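Local atomic coordinates of Myo-inositol dehydrogenase (Corynebacterium glutamicum, PDB entry 3EUW), a protein that probably catalyses the NAD+-dependent oxidation of myo-inositol, as a tetrameric member of the Gfo/Idh/MocA oxidoreductase family. Residues 18-23 / 286-290; 123-127 / 304-310. All blocks are in the same frame, centred on the assembly; numbering follows the deposited sequence.

Contact 1: residues 18-23 / 286-290. With NA (sodium ion), chain E.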
loop_
_atom_site.group_PDB
_atom_site.type_symbol
_atom_site.label_atom_id
_atom_site.label_comp_id
_atom_site.label_asym_id
_atom_site.label_seq_id
_atom_site.Cartn_x
_atom_site.Cartn_y
_atom_site.Cartn_z
ATOM N N VAL A 18 11.141 -3.535 30.319
ATOM C CA VAL A 18 11.585 -3.911 28.983
ATOM C C VAL A 18 13.043 -4.374 29.006
ATOM O O VAL A 18 13.374 -5.434 28.490
ATOM C CB VAL A 18 11.443 -2.730 27.996
ATOM C CG1 VAL A 18 12.116 -3.063 26.676
ATOM C CG2 VAL A 18 9.978 -2.426 27.771
ATOM N N HIS A 19 13.918 -3.577 29.599
ATOM C CA HIS A 19 15.323 -3.960 29.666
ATOM C C HIS A 19 15.509 -5.282 30.422
ATOM O O HIS A 19 16.225 -6.172 29.962
ATOM C CB HIS A 19 16.140 -2.863 30.340
ATOM C CG HIS A 19 16.275 -1.623 29.519
ATOM N ND1 HIS A 19 16.784 -1.632 28.239
ATOM C CD2 HIS A 19 15.999 -0.329 29.804
ATOM C CE1 HIS A 19 16.821 -0.398 27.772
ATOM N NE2 HIS A 19 16.351 0.413 28.702
ATOM N N ALA A 20 14.857 -5.405 31.575
ATOM C CA ALA A 20 14.964 -6.621 32.379
ATOM C C ALA A 20 14.577 -7.822 31.537
ATOM O O ALA A 20 15.313 -8.804 31.473
ATOM C CB ALA A 20 14.054 -6.532 33.627
ATOM N N ALA A 21 13.422 -7.740 30.884
ATOM C CA ALA A 21 12.962 -8.841 30.049
ATOM C C ALA A 21 13.922 -9.102 28.882
ATOM O O ALA A 21 14.108 -10.247 28.472
ATOM C CB ALA A 21 11.563 -8.548 29.528
ATOM N N ASN A 22 14.530 -8.046 28.343
ATOM C CA ASN A 22 15.468 -8.226 27.237
ATOM C C ASN A 22 16.785 -8.834 27.701
ATOM O O ASN A 22 17.375 -9.646 26.994
ATOM C CB ASN A 22 15.728 -6.899 26.507
ATOM C CG ASN A 22 14.535 -6.457 25.675
ATOM O OD1 ASN A 22 13.707 -7.281 25.287
ATOM N ND2 ASN A 22 14.446 -5.161 25.389
ATOM N N ILE A 23 17.242 -8.443 28.886
ATOM C CA ILE A 23 18.483 -8.985 29.428
ATOM C C ILE A 23 18.314 -10.485 29.656
ATOM O O ILE A 23 19.187 -11.269 29.303
ATOM C CB ILE A 23 18.864 -8.289 30.752
ATOM C CG1 ILE A 23 19.207 -6.828 30.458
ATOM C CG2 ILE A 23 20.060 -9.016 31.431
ATOM C CD1 ILE A 23 19.218 -5.938 31.684
ATOM N N TYR A 286 14.899 -2.053 21.040
ATOM C CA TYR A 286 15.460 -2.159 22.376
ATOM C C TYR A 286 16.343 -3.376 22.523
ATOM O O TYR A 286 17.350 -3.329 23.222
ATOM C CB TYR A 286 14.360 -2.172 23.439
ATOM C CG TYR A 286 13.774 -0.806 23.691
ATOM C CD1 TYR A 286 14.561 0.223 24.201
ATOM C CD2 TYR A 286 12.426 -0.542 23.437
ATOM C CE1 TYR A 286 14.026 1.478 24.460
ATOM C CE2 TYR A 286 11.882 0.710 23.694
ATOM C CZ TYR A 286 12.688 1.713 24.208
ATOM O OH TYR A 286 12.155 2.946 24.491
ATOM N N LYS A 287 15.966 -4.464 21.863
ATOM C CA LYS A 287 16.750 -5.686 21.920
ATOM C C LYS A 287 18.070 -5.496 21.177
ATOM O O LYS A 287 19.130 -5.941 21.640
ATOM C CB LYS A 287 15.956 -6.849 21.313
ATOM C CG LYS A 287 14.799 -7.325 22.192
ATOM C CD LYS A 287 13.956 -8.419 21.523
ATOM C CE LYS A 287 12.938 -9.015 22.496
ATOM N NZ LYS A 287 12.034 -7.986 23.079
ATOM N N ALA A 288 18.007 -4.824 20.029
ATOM C CA ALA A 288 19.204 -4.598 19.236
ATOM C C ALA A 288 20.118 -3.635 19.975
ATOM O O ALA A 288 21.337 -3.767 19.932
ATOM C CB ALA A 288 18.837 -4.048 17.869
ATOM N N GLU A 289 19.523 -2.666 20.658
ATOM C CA GLU A 289 20.301 -1.699 21.405
ATOM C C GLU A 289 21.057 -2.414 22.531
ATOM O O GLU A 289 22.227 -2.133 22.772
ATOM C CB GLU A 289 19.393 -0.624 21.998
ATOM C CG GLU A 289 20.132 0.515 22.693
ATOM C CD GLU A 289 19.182 1.575 23.226
ATOM O OE1 GLU A 289 18.423 1.273 24.171
ATOM O OE2 GLU A 289 19.183 2.707 22.699
ATOM N N LEU A 290 20.383 -3.342 23.209
ATOM C CA LEU A 290 21.009 -4.074 24.302
ATOM C C LEU A 290 22.185 -4.914 23.791
ATOM O O LEU A 290 23.252 -4.932 24.401
ATOM C CB LEU A 290 19.980 -4.971 24.993
ATOM C CG LEU A 290 20.417 -5.615 26.312
ATOM C CD1 LEU A 290 20.774 -4.535 27.331
ATOM C CD2 LEU A 290 19.302 -6.480 26.833
HETATM NA NA NA E . 20.088 -13.502 29.566
HETATM O O HOH W 1 16.502 -3.720 25.941
HETATM O O HOH W 2 12.037 -5.068 23.532
HETATM O O HOH W 3 19.431 -14.766 31.446
#
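N22 OD1 accepts a hydrogen bond from K287 NZ at 2.9 Å, the donor tilted 22° from the carbonyl plane. On the same amide, ND2 gives one hydrogen bond to a water that also accepts one from K287 NZ, and another, of 2.6 Å between ND2 and the oxygen, to a second water. This second water in turn donates to the backbone O of Y286 and lies 3.1 Å from H19 ND1, so one solvent molecule ties both helices together; H19 NE2 is bound to E95. K287 reaches N22 through a bend at its last torsion (chi4 57°), which turns the ammonium in to the amide oxygen; D283 is its salt-bridge partner. Beside the amide, ND2 rests 3.6 Å from Y286 CB, and V18 CG1 meets the same CB, the two side chains roughly at a right angle. L290 packs through CD2 against the backbone and CB of N22 and against I23 CG1, 3.6 Å from the latter. I23 O is 2.4 Å from the sodium ion, which the backbone O atoms of A24, N26 and L29 and a water also bind. Segments 18-23 and 286-290 cross at -64°, their axes 9.9 Å apart. The former lies on helix 14-25, the first of the Rossmann fold, which follows a GxGxxG-like turn, consistent with the family's dinucleotide-binding βαβ unit.

Contact 2: residues 123-127 / 304-310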
loop_
_atom_site.group_PDB
_atom_site.type_symbol
_atom_site.label_atom_id
_atom_site.label_comp_id
_atom_site.label_asym_id
_atom_site.label_seq_id
_atom_site.Cartn_x
_atom_site.Cartn_y
_atom_site.Cartn_z
ATOM N N PHE A 123 19.525 6.086 22.548
ATOM C CA PHE A 123 18.663 6.588 21.475
ATOM C C PHE A 123 18.299 5.348 20.673
ATOM O O PHE A 123 18.870 5.068 19.616
ATOM C CB PHE A 123 19.402 7.602 20.607
ATOM C CG PHE A 123 19.606 8.931 21.280
ATOM C CD1 PHE A 123 18.518 9.697 21.683
ATOM C CD2 PHE A 123 20.886 9.413 21.517
ATOM C CE1 PHE A 123 18.709 10.935 22.316
ATOM C CE2 PHE A 123 21.089 10.641 22.147
ATOM C CZ PHE A 123 19.999 11.403 22.547
ATOM N N ASN A 124 17.338 4.610 21.213
ATOM C CA ASN A 124 16.884 3.355 20.649
ATOM C C ASN A 124 16.399 3.373 19.214
ATOM O O ASN A 124 16.456 2.344 18.533
ATOM C CB ASN A 124 15.788 2.758 21.542
ATOM C CG ASN A 124 14.570 3.658 21.648
ATOM O OD1 ASN A 124 14.610 4.703 22.304
ATOM N ND2 ASN A 124 13.484 3.266 20.987
ATOM N N ARG A 125 15.925 4.519 18.739
ATOM C CA ARG A 125 15.418 4.567 17.372
ATOM C C ARG A 125 16.482 4.259 16.320
ATOM O O ARG A 125 16.152 3.775 15.240
ATOM C CB ARG A 125 14.726 5.910 17.090
ATOM C CG ARG A 125 13.496 6.149 17.972
ATOM C CD ARG A 125 12.885 7.526 17.748
ATOM N NE ARG A 125 11.900 7.851 18.768
ATOM C CZ ARG A 125 11.081 8.900 18.732
ATOM N NH1 ARG A 125 11.112 9.752 17.714
ATOM N NH2 ARG A 125 10.228 9.103 19.728
ATOM N N ARG A 126 17.749 4.513 16.623
ATOM C CA ARG A 126 18.802 4.197 15.655
ATOM C C ARG A 126 18.854 2.692 15.432
ATOM O O ARG A 126 19.307 2.228 14.387
ATOM C CB ARG A 126 20.184 4.625 16.164
ATOM C CG ARG A 126 20.358 6.099 16.430
ATOM C CD ARG A 126 21.838 6.427 16.457
ATOM N NE ARG A 126 22.087 7.838 16.711
ATOM C CZ ARG A 126 23.255 8.438 16.502
ATOM N NH1 ARG A 126 24.291 7.744 16.037
ATOM N NH2 ARG A 126 23.377 9.735 16.724
ATOM N N PHE A 127 18.376 1.937 16.420
ATOM C CA PHE A 127 18.419 0.483 16.351
ATOM C C PHE A 127 17.176 -0.155 15.763
ATOM O O PHE A 127 17.051 -1.378 15.725
ATOM C CB PHE A 127 18.743 -0.074 17.742
ATOM C CG PHE A 127 20.060 0.419 18.284
ATOM C CD1 PHE A 127 21.253 -0.235 17.965
ATOM C CD2 PHE A 127 20.118 1.588 19.037
ATOM C CE1 PHE A 127 22.479 0.275 18.384
ATOM C CE2 PHE A 127 21.341 2.109 19.462
ATOM C CZ PHE A 127 22.523 1.454 19.136
ATOM N N SER A 304 28.163 3.629 20.659
ATOM C CA SER A 304 27.475 4.474 19.697
ATOM C C SER A 304 25.988 4.123 19.745
ATOM O O SER A 304 25.613 2.978 19.537
ATOM C CB SER A 304 28.011 4.234 18.285
ATOM O OG SER A 304 27.322 5.060 17.365
ATOM N N PRO A 305 25.131 5.098 20.061
ATOM C CA PRO A 305 25.401 6.514 20.347
ATOM C C PRO A 305 26.299 6.680 21.575
ATOM O O PRO A 305 26.205 5.903 22.532
ATOM C CB PRO A 305 24.009 7.088 20.605
ATOM C CG PRO A 305 23.107 6.189 19.825
ATOM C CD PRO A 305 23.684 4.836 20.125
ATOM N N ASN A 306 27.147 7.703 21.547
ATOM C CA ASN A 306 28.047 7.976 22.660
ATOM C C ASN A 306 27.604 9.166 23.517
ATOM O O ASN A 306 26.580 9.812 23.255
ATOM C CB ASN A 306 29.473 8.232 22.155
ATOM C CG ASN A 306 29.570 9.446 21.253
ATOM O OD1 ASN A 306 28.976 10.493 21.522
ATOM N ND2 ASN A 306 30.343 9.320 20.186
ATOM N N PHE A 307 28.404 9.451 24.538
ATOM C CA PHE A 307 28.139 10.548 25.449
ATOM C C PHE A 307 27.942 11.844 24.666
ATOM O O PHE A 307 26.999 12.595 24.910
ATOM C CB PHE A 307 29.318 10.704 26.415
ATOM C CG PHE A 307 29.083 11.705 27.508
ATOM C CD1 PHE A 307 28.501 11.318 28.709
ATOM C CD2 PHE A 307 29.458 13.038 27.339
ATOM C CE1 PHE A 307 28.297 12.245 29.736
ATOM C CE2 PHE A 307 29.257 13.972 28.357
ATOM C CZ PHE A 307 28.675 13.575 29.558
ATOM N N GLU A 308 28.838 12.086 23.719
ATOM C CA GLU A 308 28.807 13.288 22.895
ATOM C C GLU A 308 27.493 13.442 22.128
ATOM O O GLU A 308 27.000 14.549 21.966
ATOM C CB GLU A 308 29.987 13.280 21.917
ATOM C CG GLU A 308 30.418 14.652 21.462
ATOM C CD GLU A 308 30.705 15.577 22.632
ATOM O OE1 GLU A 308 31.445 15.176 23.560
ATOM O OE2 GLU A 308 30.193 16.713 22.618
ATOM N N ASP A 309 26.930 12.337 21.653
ATOM C CA ASP A 309 25.665 12.414 20.932
ATOM C C ASP A 309 24.584 12.902 21.886
ATOM O O ASP A 309 23.630 13.555 21.471
ATOM C CB ASP A 309 25.271 11.049 20.363
ATOM C CG ASP A 309 26.244 10.553 19.306
ATOM O OD1 ASP A 309 26.594 11.331 18.389
ATOM O OD2 ASP A 309 26.650 9.378 19.388
ATOM N N GLY A 310 24.747 12.582 23.167
ATOM C CA GLY A 310 23.786 13.009 24.167
ATOM C C GLY A 310 23.901 14.499 24.445
ATOM O O GLY A 310 22.908 15.183 24.680
HETATM O O HOH W 4 24.847 4.759 16.100
HETATM O O HOH W 5 26.128 10.180 15.715
#
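P305, which follows a cis peptide bond, fits among three side chains of 123-127, and these apolar touches carry most of the contact. Its CB lies in the plane of the F123 ring, at the edge, 4.0 Å from CD2. Its CD sits at the edge of the F127 ring, 3.7 Å from CE2, and the same edge takes in S304 O, 3.5 Å from F127 CZ. The proline CG lies over one face of the R126 guanidinium and packs 3.6 Å from R126 CD, the arginine and the proline ring lying alongside with their directions opposed. Next to CD2 on the F123 ring, CE2 comes within 4.1 Å of G310 CA, at the ring edge; D309 O approaches it obliquely.

The polar part centres on R126, whose chain, extended from CG to NE, runs past the proline and brings NH2 near D309. The direct ion pair is long, 4.0 Å between R126 NH2 and D309 OD1, and a water that accepts from NH2 and donates to OD1 bridges it. A second water links R126 NH1 with S304 OG. Both charges have further partners: R126 pairs with D180 and D309 with R183.

Within 304-310, N306 and D309 form a capping box: D309 N donates to N306 OD1, and N306 N to D309 OD2 at 2.8 Å.

The loop between strand 119-121 and helix 129-139 therefore meets the N-terminal end of helix 307-326, with helix 169-185 supplying D180 and R183, helix 283-299 touching F127, and P305 bonded through its backbone to L121 of strand 119-121.

Overall arrangement
Helix 283-299 joins the two contacts, whose centres lie 15 Å apart. In contact 1 it packs on helix 14-25 of the Rossmann fold; through Y286 and E289, less than a turn apart, it also meets the 123-127 loop of contact 2. There E289 OE2 stands 3.0 Å from N124 N, Y286 CE1 is 3.6 Å from N124 CG, and E289 CB packs 3.8 Å from F127 CD2. Contact 2 brings in the next helix, 307-326, at its N-terminal end. Along the chain the four segments alternate, so residues beyond 280 fold back onto both the first helix and the loop after the last strand of the parallel sheet. The sodium ion belongs to the contact 1 side, through I23.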